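Local atomic coordinates of putative phosphonate binding protein for ABC transporter (Prochlorococcus marinus str. MIT 9301, PDB entry 5LQ8), a protein that binds inorganic phosphite strongly, and methylphosphonate and phosphate only very weakly, probably as the solute-binding component of an ABC transporter. Residues A82-D87 / V204-V209; E89-F94 / W198-Y203. All coordinates share one frame; numbering follows the deposited sequence.

Contact 1: residues A82-D87 / V204-V209. With GB (methylphosphonic acid ester group), chain B.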
ATOM      1  N   ALA A  82      -3.123  12.447  -5.613  1.00 25.65           N
ATOM      2  CA  ALA A  82      -3.722  11.501  -6.591  1.00 28.42           C
ATOM      3  C   ALA A  82      -3.740  10.092  -6.062  1.00 22.76           C
ATOM      4  O   ALA A  82      -3.061   9.781  -5.085  1.00 25.54           O
ATOM      5  CB  ALA A  82      -2.956  11.514  -7.910  1.00 26.48           C
ATOM      6  N   GLN A  83      -4.507   9.260  -6.741  1.00 23.68           N
ATOM      7  CA  GLN A  83      -4.698   7.854  -6.455  1.00 27.55           C
ATOM      8  C   GLN A  83      -4.942   7.179  -7.797  1.00 23.80           C
ATOM      9  O   GLN A  83      -4.938   7.855  -8.819  1.00 23.01           O
ATOM     10  CB  GLN A  83      -5.861   7.648  -5.458  1.00 24.70           C
ATOM     11  CG  GLN A  83      -7.233   7.964  -6.026  1.00 23.80           C
ATOM     12  CD  GLN A  83      -8.384   8.011  -5.039  1.00 28.61           C
ATOM     13  OE1 GLN A  83      -9.196   8.953  -5.053  1.00 44.22           O
ATOM     14  NE2 GLN A  83      -8.508   7.019  -4.257  1.00 32.92           N
ATOM     15  N   ARG A  84      -5.149   5.868  -7.773  1.00 22.61           N
ATOM     16  CA  ARG A  84      -5.653   5.106  -8.939  1.00 28.90           C
ATOM     17  C   ARG A  84      -7.150   4.869  -8.800  1.00 30.79           C
ATOM     18  O   ARG A  84      -7.714   4.972  -7.732  1.00 25.30           O
ATOM     19  CB  ARG A  84      -4.915   3.782  -9.079  1.00 28.53           C
ATOM     20  CG  ARG A  84      -3.385   3.954  -9.087  1.00 24.32           C
ATOM     21  CD  ARG A  84      -2.646   2.652  -8.803  1.00 28.08           C
ATOM     22  NE  ARG A  84      -3.006   2.123  -7.488  1.00 22.50           N
ATOM     23  CZ  ARG A  84      -2.557   0.984  -6.993  1.00 25.70           C
ATOM     24  NH1 ARG A  84      -1.724   0.216  -7.697  1.00 32.09           N
ATOM     25  NH2 ARG A  84      -2.933   0.599  -5.803  1.00 25.74           N
ATOM     26  N   ASP A  85      -7.806   4.484  -9.886  1.00 30.49           N
ATOM     27  CA  ASP A  85      -9.237   4.119  -9.811  1.00 33.08           C
ATOM     28  C   ASP A  85      -9.513   3.044  -8.765  1.00 29.69           C
ATOM     29  O   ASP A  85     -10.410   3.194  -7.933  1.00 30.62           O
ATOM     30  CB  ASP A  85      -9.747   3.649 -11.170  1.00 35.10           C
ATOM     31  CG  ASP A  85      -9.838   4.769 -12.150  1.00 40.65           C
ATOM     32  OD1 ASP A  85     -10.700   5.675 -11.928  1.00 40.83           O
ATOM     33  OD2 ASP A  85      -9.026   4.764 -13.118  1.00 40.32           O
ATOM     34  N   ILE A  86      -8.701   1.997  -8.808  1.00 33.20           N
ATOM     35  CA  ILE A  86      -8.776   0.870  -7.847  1.00 28.20           C
ATOM     36  C   ILE A  86      -8.635   1.253  -6.366  1.00 25.23           C
ATOM     37  O   ILE A  86      -9.193   0.588  -5.503  1.00 24.24           O
ATOM     38  CB  ILE A  86      -7.784  -0.252  -8.219  1.00 40.93           C
ATOM     39  CG1 ILE A  86      -8.203  -1.557  -7.530  1.00 71.57           C
ATOM     40  CG2 ILE A  86      -6.329   0.169  -7.975  1.00 35.74           C
ATOM     41  CD1 ILE A  86      -7.546  -2.774  -8.131  1.00 58.22           C
ATOM     42  N   ASP A  87      -7.933   2.334  -6.095  1.00 25.57           N
ATOM     43  CA  ASP A  87      -7.762   2.792  -4.713  1.00 26.55           C
ATOM     44  C   ASP A  87      -9.020   3.350  -4.080  1.00 29.36           C
ATOM     45  O   ASP A  87      -9.072   3.487  -2.870  1.00 29.60           O
ATOM     46  CB  ASP A  87      -6.640   3.800  -4.629  1.00 23.72           C
ATOM     47  CG  ASP A  87      -5.325   3.211  -4.997  1.00 27.60           C
ATOM     48  OD1 ASP A  87      -4.988   2.154  -4.422  1.00 26.25           O
ATOM     49  OD2 ASP A  87      -4.624   3.817  -5.855  1.00 21.74           O
ATOM     50  N   VAL A 204     -10.841   2.416   0.851  1.00 23.31           N
ATOM     51  CA  VAL A 204      -9.895   3.283   0.116  1.00 23.26           C
ATOM     52  C   VAL A 204      -8.468   2.925   0.527  1.00 22.04           C
ATOM     53  O   VAL A 204      -8.203   2.583   1.698  1.00 24.21           O
ATOM     54  CB  VAL A 204     -10.125   4.790   0.403  0.50 28.52           C
ATOM     55  CG1 VAL A 204      -9.781   5.180   1.823  0.50 33.05           C
ATOM     56  CG2 VAL A 204      -9.359   5.675  -0.565  0.50 44.04           C
ATOM     57  N   ASP A 205      -7.529   3.082  -0.387  1.00 20.89           N
ATOM     58  CA  ASP A 205      -6.127   2.763  -0.022  1.00 18.70           C
ATOM     59  C   ASP A 205      -5.052   3.749  -0.509  1.00 17.78           C
ATOM     60  O   ASP A 205      -4.858   4.857   0.072  1.00 19.14           O
ATOM     61  CB  ASP A 205      -5.824   1.293  -0.374  1.00 20.37           C
ATOM     62  CG  ASP A 205      -4.592   0.742   0.381  1.00 20.64           C
ATOM     63  OD1 ASP A 205      -3.884   1.545   1.007  1.00 18.31           O
ATOM     64  OD2 ASP A 205      -4.354  -0.482   0.353  1.00 16.07           O
ATOM     65  N   TYR A 206      -4.346   3.373  -1.568  1.00 17.53           N
ATOM     66  CA  TYR A 206      -3.110   4.091  -1.919  1.00 21.64           C
ATOM     67  C   TYR A 206      -3.368   5.529  -2.377  1.00 23.63           C
ATOM     68  O   TYR A 206      -4.372   5.830  -3.007  1.00 22.13           O
ATOM     69  CB  TYR A 206      -2.303   3.389  -2.981  1.00 21.01           C
ATOM     70  CG  TYR A 206      -1.715   2.063  -2.575  1.00 19.61           C
ATOM     71  CD1 TYR A 206      -0.351   1.950  -2.352  1.00 22.46           C
ATOM     72  CD2 TYR A 206      -2.486   0.901  -2.507  1.00 20.42           C
ATOM     73  CE1 TYR A 206       0.197   0.728  -2.010  1.00 22.22           C
ATOM     74  CE2 TYR A 206      -1.931  -0.322  -2.168  1.00 24.09           C
ATOM     75  CZ  TYR A 206      -0.582  -0.402  -1.930  1.00 28.99           C
ATOM     76  OH  TYR A 206       0.013  -1.582  -1.561  1.00 29.22           O
ATOM     77  N   HIS A 207      -2.426   6.402  -2.059  1.00 19.82           N
ATOM     78  CA  HIS A 207      -2.410   7.746  -2.548  1.00 20.52           C
ATOM     79  C   HIS A 207      -1.076   8.418  -2.438  1.00 18.48           C
ATOM     80  O   HIS A 207      -0.268   8.094  -1.567  1.00 19.23           O
ATOM     81  CB  HIS A 207      -3.456   8.617  -1.886  1.00 22.97           C
ATOM     82  CG  HIS A 207      -3.356   8.701  -0.407  1.00 18.42           C
ATOM     83  ND1 HIS A 207      -3.596   7.625   0.424  1.00 20.40           N
ATOM     84  CD2 HIS A 207      -3.104   9.757   0.401  1.00 17.75           C
ATOM     85  CE1 HIS A 207      -3.474   8.014   1.683  1.00 23.93           C
ATOM     86  NE2 HIS A 207      -3.177   9.297   1.698  1.00 23.68           N
ATOM     87  N   TRP A 208      -0.861   9.362  -3.344  1.00 17.65           N
ATOM     88  CA  TRP A 208       0.272  10.254  -3.312  1.00 19.66           C
ATOM     89  C   TRP A 208       0.007  11.413  -2.400  1.00 20.57           C
ATOM     90  O   TRP A 208      -1.052  12.020  -2.436  1.00 21.02           O
ATOM     91  CB  TRP A 208       0.578  10.828  -4.709  1.00 19.39           C
ATOM     92  CG  TRP A 208       1.169   9.919  -5.719  1.00 20.75           C
ATOM     93  CD1 TRP A 208       0.541   9.354  -6.766  1.00 23.39           C
ATOM     94  CD2 TRP A 208       2.532   9.500  -5.792  1.00 16.40           C
ATOM     95  NE1 TRP A 208       1.425   8.618  -7.501  1.00 21.42           N
ATOM     96  CE2 TRP A 208       2.659   8.692  -6.911  1.00 19.91           C
ATOM     97  CE3 TRP A 208       3.650   9.722  -4.992  1.00 18.04           C
ATOM     98  CZ2 TRP A 208       3.870   8.117  -7.266  1.00 20.62           C
ATOM     99  CZ3 TRP A 208       4.887   9.146  -5.373  1.00 23.02           C
ATOM    100  CH2 TRP A 208       4.963   8.353  -6.472  1.00 25.09           C
ATOM    101  N   VAL A 209       1.006  11.725  -1.595  1.00 17.79           N
ATOM    102  CA  VAL A 209       0.991  12.855  -0.684  1.00 21.09           C
ATOM    103  C   VAL A 209       2.229  13.717  -0.924  1.00 20.51           C
ATOM    104  O   VAL A 209       3.362  13.219  -0.968  1.00 20.59           O
ATOM    105  CB  VAL A 209       0.981  12.396   0.772  1.00 19.49           C
ATOM    106  CG1 VAL A 209       0.905  13.605   1.712  1.00 21.31           C
ATOM    107  CG2 VAL A 209      -0.133  11.393   1.062  1.00 20.01           C
TER
HETATM  108  P1   GB B 401      -1.118  -0.744   2.178  1.00 16.90           P
HETATM  109  O1   GB B 401      -1.299   0.216   3.351  1.00 17.65           O
HETATM  110  O2   GB B 401      -2.464  -1.363   1.741  1.00 16.26           O
HETATM  111  C1   GB B 401      -0.606   0.286   0.907  1.00 18.41           C
HETATM  112  O3   GB B 401      -0.047  -1.800   2.466  1.00 19.44           O
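The methylphosphonate pocket of this periplasmic binding protein, a two-lobed fold with its ligand in the cleft, is lined here by D205 and Y206; the D87 carboxylate, held by R84, lies against Y206. D205 OD2 lies 2.5 Å from ligand O2; its other oxygen, OD1, accepts from the backbone N of G65. The ligand carbon lies over one face of the Y206 ring, though modelled too close for the detail to be trusted. At the edge of that ring sits D87 OD1, which also takes a weak bond from Y206 N.

Aspartate suits position 87 because a short acidic side chain offers two oxygens to the R84 guanidinium while OD2 also accepts from R84 N, on its anti lone pair. R84 grips it side-on in a salt bridge, with NE to OD2 (2.9 Å) and NH2 to OD1, both donors meeting the syn sides, and NH1 donates to the backbone O of F247. The bend at chi3 (-60°) turns the guanidinium back onto D87. The same group makes an off-centre cation-pi contact with Y206, its plane 69° from the ring; tyrosine offers an aromatic ring to this charge and an OH that is hydrogen-bonded to D13. D205 N donates to D87 O (3.0 Å). Farther along, where strands 79-83 and 207-210 lie antiparallel, W208 N donates to A82 O at 2.8 Å.

Contact 2: residues E89-F94 / W198-Y203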
ATOM      1  N   GLU A  89     -11.833   1.636  -4.462  1.00 27.38           N
ATOM      2  CA  GLU A  89     -12.582   0.398  -4.222  1.00 29.21           C
ATOM      3  C   GLU A  89     -11.630  -0.777  -3.983  1.00 34.77           C
ATOM      4  O   GLU A  89     -11.721  -1.831  -4.613  1.00 28.00           O
ATOM      5  CB  GLU A  89     -13.522   0.109  -5.422  1.00 33.41           C
ATOM      6  CG  GLU A  89     -12.828   0.069  -6.789  1.00 48.41           C
ATOM      7  CD  GLU A  89     -13.787   0.024  -7.986  1.00100.53           C
ATOM      8  OE1 GLU A  89     -15.015  -0.093  -7.814  1.00 79.02           O
ATOM      9  OE2 GLU A  89     -13.316   0.084  -9.144  1.00 93.85           O
ATOM     10  N   PHE A  90     -10.690  -0.559  -3.074  1.00 25.49           N
ATOM     11  CA  PHE A  90      -9.603  -1.524  -2.857  1.00 25.44           C
ATOM     12  C   PHE A  90     -10.062  -2.691  -1.982  1.00 25.24           C
ATOM     13  O   PHE A  90     -10.922  -2.542  -1.124  1.00 22.49           O
ATOM     14  CB  PHE A  90      -8.395  -0.817  -2.197  1.00 24.53           C
ATOM     15  CG  PHE A  90      -7.069  -1.379  -2.637  1.00 22.66           C
ATOM     16  CD1 PHE A  90      -6.540  -1.030  -3.870  1.00 23.86           C
ATOM     17  CD2 PHE A  90      -6.381  -2.271  -1.851  1.00 19.77           C
ATOM     18  CE1 PHE A  90      -5.371  -1.566  -4.324  1.00 27.57           C
ATOM     19  CE2 PHE A  90      -5.179  -2.785  -2.276  1.00 22.84           C
ATOM     20  CZ  PHE A  90      -4.681  -2.448  -3.534  1.00 21.86           C
ATOM     21  N   LYS A  91      -9.447  -3.849  -2.177  1.00 22.95           N
ATOM     22  CA  LYS A  91      -9.772  -5.045  -1.413  1.00 25.23           C
ATOM     23  C   LYS A  91      -8.533  -5.780  -0.975  1.00 21.23           C
ATOM     24  O   LYS A  91      -7.482  -5.632  -1.579  1.00 23.89           O
ATOM     25  CB  LYS A  91     -10.616  -6.016  -2.230  1.00 32.14           C
ATOM     26  CG  LYS A  91     -11.900  -5.420  -2.771  1.00 31.21           C
ATOM     27  CD  LYS A  91     -12.591  -6.426  -3.705  1.00 32.76           C
ATOM     28  CE  LYS A  91     -13.573  -5.763  -4.647  1.00 50.82           C
ATOM     29  NZ  LYS A  91     -14.757  -6.637  -4.870  1.00 59.25           N
ATOM     30  N   SER A  92      -8.696  -6.526   0.124  1.00 21.88           N
ATOM     31  CA  SER A  92      -7.737  -7.494   0.551  1.00 22.56           C
ATOM     32  C   SER A  92      -8.253  -8.885   0.184  1.00 26.20           C
ATOM     33  O   SER A  92      -9.474  -9.134  -0.043  1.00 28.44           O
ATOM     34  CB  SER A  92      -7.532  -7.461   2.072  1.00 21.90           C
ATOM     35  OG  SER A  92      -7.220  -6.142   2.441  1.00 23.93           O
ATOM     36  N   VAL A  93      -7.280  -9.770   0.155  1.00 27.67           N
ATOM     37  CA  VAL A  93      -7.509 -11.193   0.197  1.00 26.96           C
ATOM     38  C   VAL A  93      -6.858 -11.867   1.407  1.00 27.13           C
ATOM     39  O   VAL A  93      -5.729 -11.538   1.789  1.00 26.12           O
ATOM     40  CB  VAL A  93      -7.023 -11.901  -1.082  1.00 30.28           C
ATOM     41  CG1 VAL A  93      -7.780 -11.323  -2.281  1.00 36.04           C
ATOM     42  CG2 VAL A  93      -5.506 -11.774  -1.295  1.00 28.16           C
ATOM     43  N   PHE A  94      -7.604 -12.821   1.949  1.00 23.88           N
ATOM     44  CA  PHE A  94      -7.098 -13.855   2.827  1.00 27.73           C
ATOM     45  C   PHE A  94      -6.714 -15.039   1.953  1.00 28.33           C
ATOM     46  O   PHE A  94      -7.502 -15.482   1.088  1.00 31.01           O
ATOM     47  CB  PHE A  94      -8.144 -14.250   3.866  1.00 25.70           C
ATOM     48  CG  PHE A  94      -8.386 -13.186   4.910  1.00 22.87           C
ATOM     49  CD1 PHE A  94      -7.812 -13.287   6.154  1.00 25.26           C
ATOM     50  CD2 PHE A  94      -9.186 -12.085   4.632  1.00 32.59           C
ATOM     51  CE1 PHE A  94      -8.044 -12.324   7.127  1.00 24.94           C
ATOM     52  CE2 PHE A  94      -9.429 -11.118   5.589  1.00 25.57           C
ATOM     53  CZ  PHE A  94      -8.832 -11.223   6.851  1.00 25.37           C
ATOM     54  N   TRP A 198     -10.732 -15.840   1.127  1.00 30.52           N
ATOM     55  CA  TRP A 198     -11.847 -14.878   1.195  1.00 28.84           C
ATOM     56  C   TRP A 198     -11.422 -13.539   0.603  1.00 38.58           C
ATOM     57  O   TRP A 198     -10.238 -13.171   0.646  1.00 35.92           O
ATOM     58  CB  TRP A 198     -12.356 -14.674   2.607  1.00 31.02           C
ATOM     59  CG  TRP A 198     -13.632 -13.901   2.746  1.00 43.89           C
ATOM     60  CD1 TRP A 198     -14.847 -14.227   2.224  1.00 44.20           C
ATOM     61  CD2 TRP A 198     -13.830 -12.692   3.494  1.00 36.04           C
ATOM     62  NE1 TRP A 198     -15.789 -13.310   2.594  1.00 40.82           N
ATOM     63  CE2 TRP A 198     -15.200 -12.349   3.372  1.00 47.54           C
ATOM     64  CE3 TRP A 198     -12.988 -11.866   4.258  1.00 36.57           C
ATOM     65  CZ2 TRP A 198     -15.752 -11.199   3.968  1.00 43.26           C
ATOM     66  CZ3 TRP A 198     -13.540 -10.707   4.856  1.00 32.58           C
ATOM     67  CH2 TRP A 198     -14.914 -10.395   4.703  1.00 39.13           C
ATOM     68  N   ILE A 199     -12.405 -12.864   0.015  1.00 34.39           N
ATOM     69  CA  ILE A 199     -12.237 -11.514  -0.548  1.00 36.01           C
ATOM     70  C   ILE A 199     -13.028 -10.563   0.344  1.00 37.22           C
ATOM     71  O   ILE A 199     -14.222 -10.808   0.657  1.00 35.24           O
ATOM     72  CB  ILE A 199     -12.698 -11.394  -2.024  1.00 35.39           C
ATOM     73  CG1 ILE A 199     -11.831 -12.299  -2.927  1.00 44.13           C
ATOM     74  CG2 ILE A 199     -12.572  -9.952  -2.521  1.00 42.83           C
ATOM     75  CD1 ILE A 199     -12.399 -12.551  -4.312  1.00 44.75           C
ATOM     76  N   THR A 200     -12.351  -9.491   0.768  1.00 31.68           N
ATOM     77  CA  THR A 200     -12.974  -8.523   1.647  1.00 25.92           C
ATOM     78  C   THR A 200     -13.909  -7.562   0.925  1.00 29.44           C
ATOM     79  O   THR A 200     -13.834  -7.379  -0.296  1.00 31.53           O
ATOM     80  CB  THR A 200     -11.974  -7.632   2.389  1.00 27.39           C
ATOM     81  OG1 THR A 200     -11.303  -6.767   1.464  1.00 25.15           O
ATOM     82  CG2 THR A 200     -10.981  -8.492   3.226  1.00 29.28           C
ATOM     83  N   PRO A 201     -14.741  -6.875   1.705  1.00 27.65           N
ATOM     84  CA  PRO A 201     -15.394  -5.696   1.151  1.00 36.41           C
ATOM     85  C   PRO A 201     -14.355  -4.655   0.722  1.00 34.58           C
ATOM     86  O   PRO A 201     -13.178  -4.751   1.086  1.00 26.20           O
ATOM     87  CB  PRO A 201     -16.207  -5.146   2.334  1.00 36.55           C
ATOM     88  CG  PRO A 201     -16.422  -6.291   3.253  1.00 35.04           C
ATOM     89  CD  PRO A 201     -15.226  -7.202   3.061  1.00 29.77           C
ATOM     90  N   GLU A 202     -14.831  -3.664  -0.024  1.00 28.10           N
ATOM     91  CA  GLU A 202     -14.006  -2.509  -0.477  1.00 33.61           C
ATOM     92  C   GLU A 202     -13.731  -1.421   0.588  1.00 26.09           C
ATOM     93  O   GLU A 202     -14.525  -1.181   1.485  1.00 27.06           O
ATOM     94  CB  GLU A 202     -14.649  -1.819  -1.675  1.00 38.63           C
ATOM     95  CG  GLU A 202     -14.869  -2.724  -2.885  1.00 74.29           C
ATOM     96  CD  GLU A 202     -15.937  -2.235  -3.867  1.00137.62           C
ATOM     97  OE1 GLU A 202     -16.576  -1.181  -3.655  1.00116.21           O
ATOM     98  OE2 GLU A 202     -16.150  -2.926  -4.885  1.00 74.77           O
ATOM     99  N   TYR A 203     -12.588  -0.748   0.423  1.00 23.65           N
ATOM    100  CA  TYR A 203     -12.198   0.386   1.231  1.00 25.09           C
ATOM    101  C   TYR A 203     -11.231   1.239   0.373  1.00 21.70           C
ATOM    102  O   TYR A 203     -10.904   0.824  -0.751  1.00 26.06           O
ATOM    103  CB  TYR A 203     -11.555  -0.123   2.547  1.00 23.91           C
ATOM    104  CG  TYR A 203     -10.462  -1.127   2.281  1.00 21.84           C
ATOM    105  CD1 TYR A 203      -9.184  -0.699   1.997  1.00 20.29           C
ATOM    106  CD2 TYR A 203     -10.708  -2.487   2.311  1.00 21.44           C
ATOM    107  CE1 TYR A 203      -8.201  -1.592   1.704  1.00 19.14           C
ATOM    108  CE2 TYR A 203      -9.725  -3.427   2.010  1.00 20.22           C
ATOM    109  CZ  TYR A 203      -8.437  -2.959   1.728  1.00 18.67           C
ATOM    110  OH  TYR A 203      -7.415  -3.854   1.444  1.00 21.00           O
TER
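One face of the Y203 ring carries the carbonyl oxygen F90 O, 3.4 Å above its plane and displaced toward the ring's perimeter, while S92 OG stands at the ring's edge. The Y203 hydroxyl in turn lies at the edge of the F90 ring. Farther along, F94 CD2 meets the edge of the W198 indole 3.8 Å from CE3, the two side chains running side by side, and T200 CA rests over one indole face. These groups belong to the antiparallel pairing of strands 92-97 and 194-199 in the five-stranded sheet of one lobe: V93 and I199 form a non-hydrogen-bonded pair, F94 and W198 a hydrogen-bonded one. A separate bridge joins F90 and Y203 through F90 N to Y203 O (2.7 Å) and Y203 N to F90 O; the register shifts by one between this bridge and the V93-I199 pair.

Tyrosine suits its place by combining a broad face for the carbonyl with a phenol long enough to donate to S92 OG at 2.5 Å, an atom also hydrogen-bonded to S128 O of helix 127-139. Its chi1 of 51° sets the ring between backbone N and carbonyl carbon, bringing it back toward residues 90-92. A phenylalanine in its place would probably leave S92 OG without this donor and the ring freer to shift. T200 pairs with S92 through both main chain and side chain: T200 N donates to S92 O, while its OG1 donates to P201 O (2.8 Å) and accepts from S92 N at 2.9 Å.

In the fold
Both pairings join the same two runs of chain: strand 79-83 leads on to 92-97, and 194-199 to 207-210, so contact 2 is nested inside the loop closed by contact 1. The first pairing lies in the six-stranded sheet and the second in the five-stranded one, which makes the intervening segments two crossings between the lobes, a hinge arrangement familiar in periplasmic binding proteins. Their centres are 15 Å apart, yet they touch through F90: its CD2 is 3.5 Å from D205 OD2, its CE1 3.6 Å from R84 NH2, and its ring meets Y206 edge-to-face. The F90 side chain comes within about 5 Å of the bound methylphosphonate group, nearest atoms.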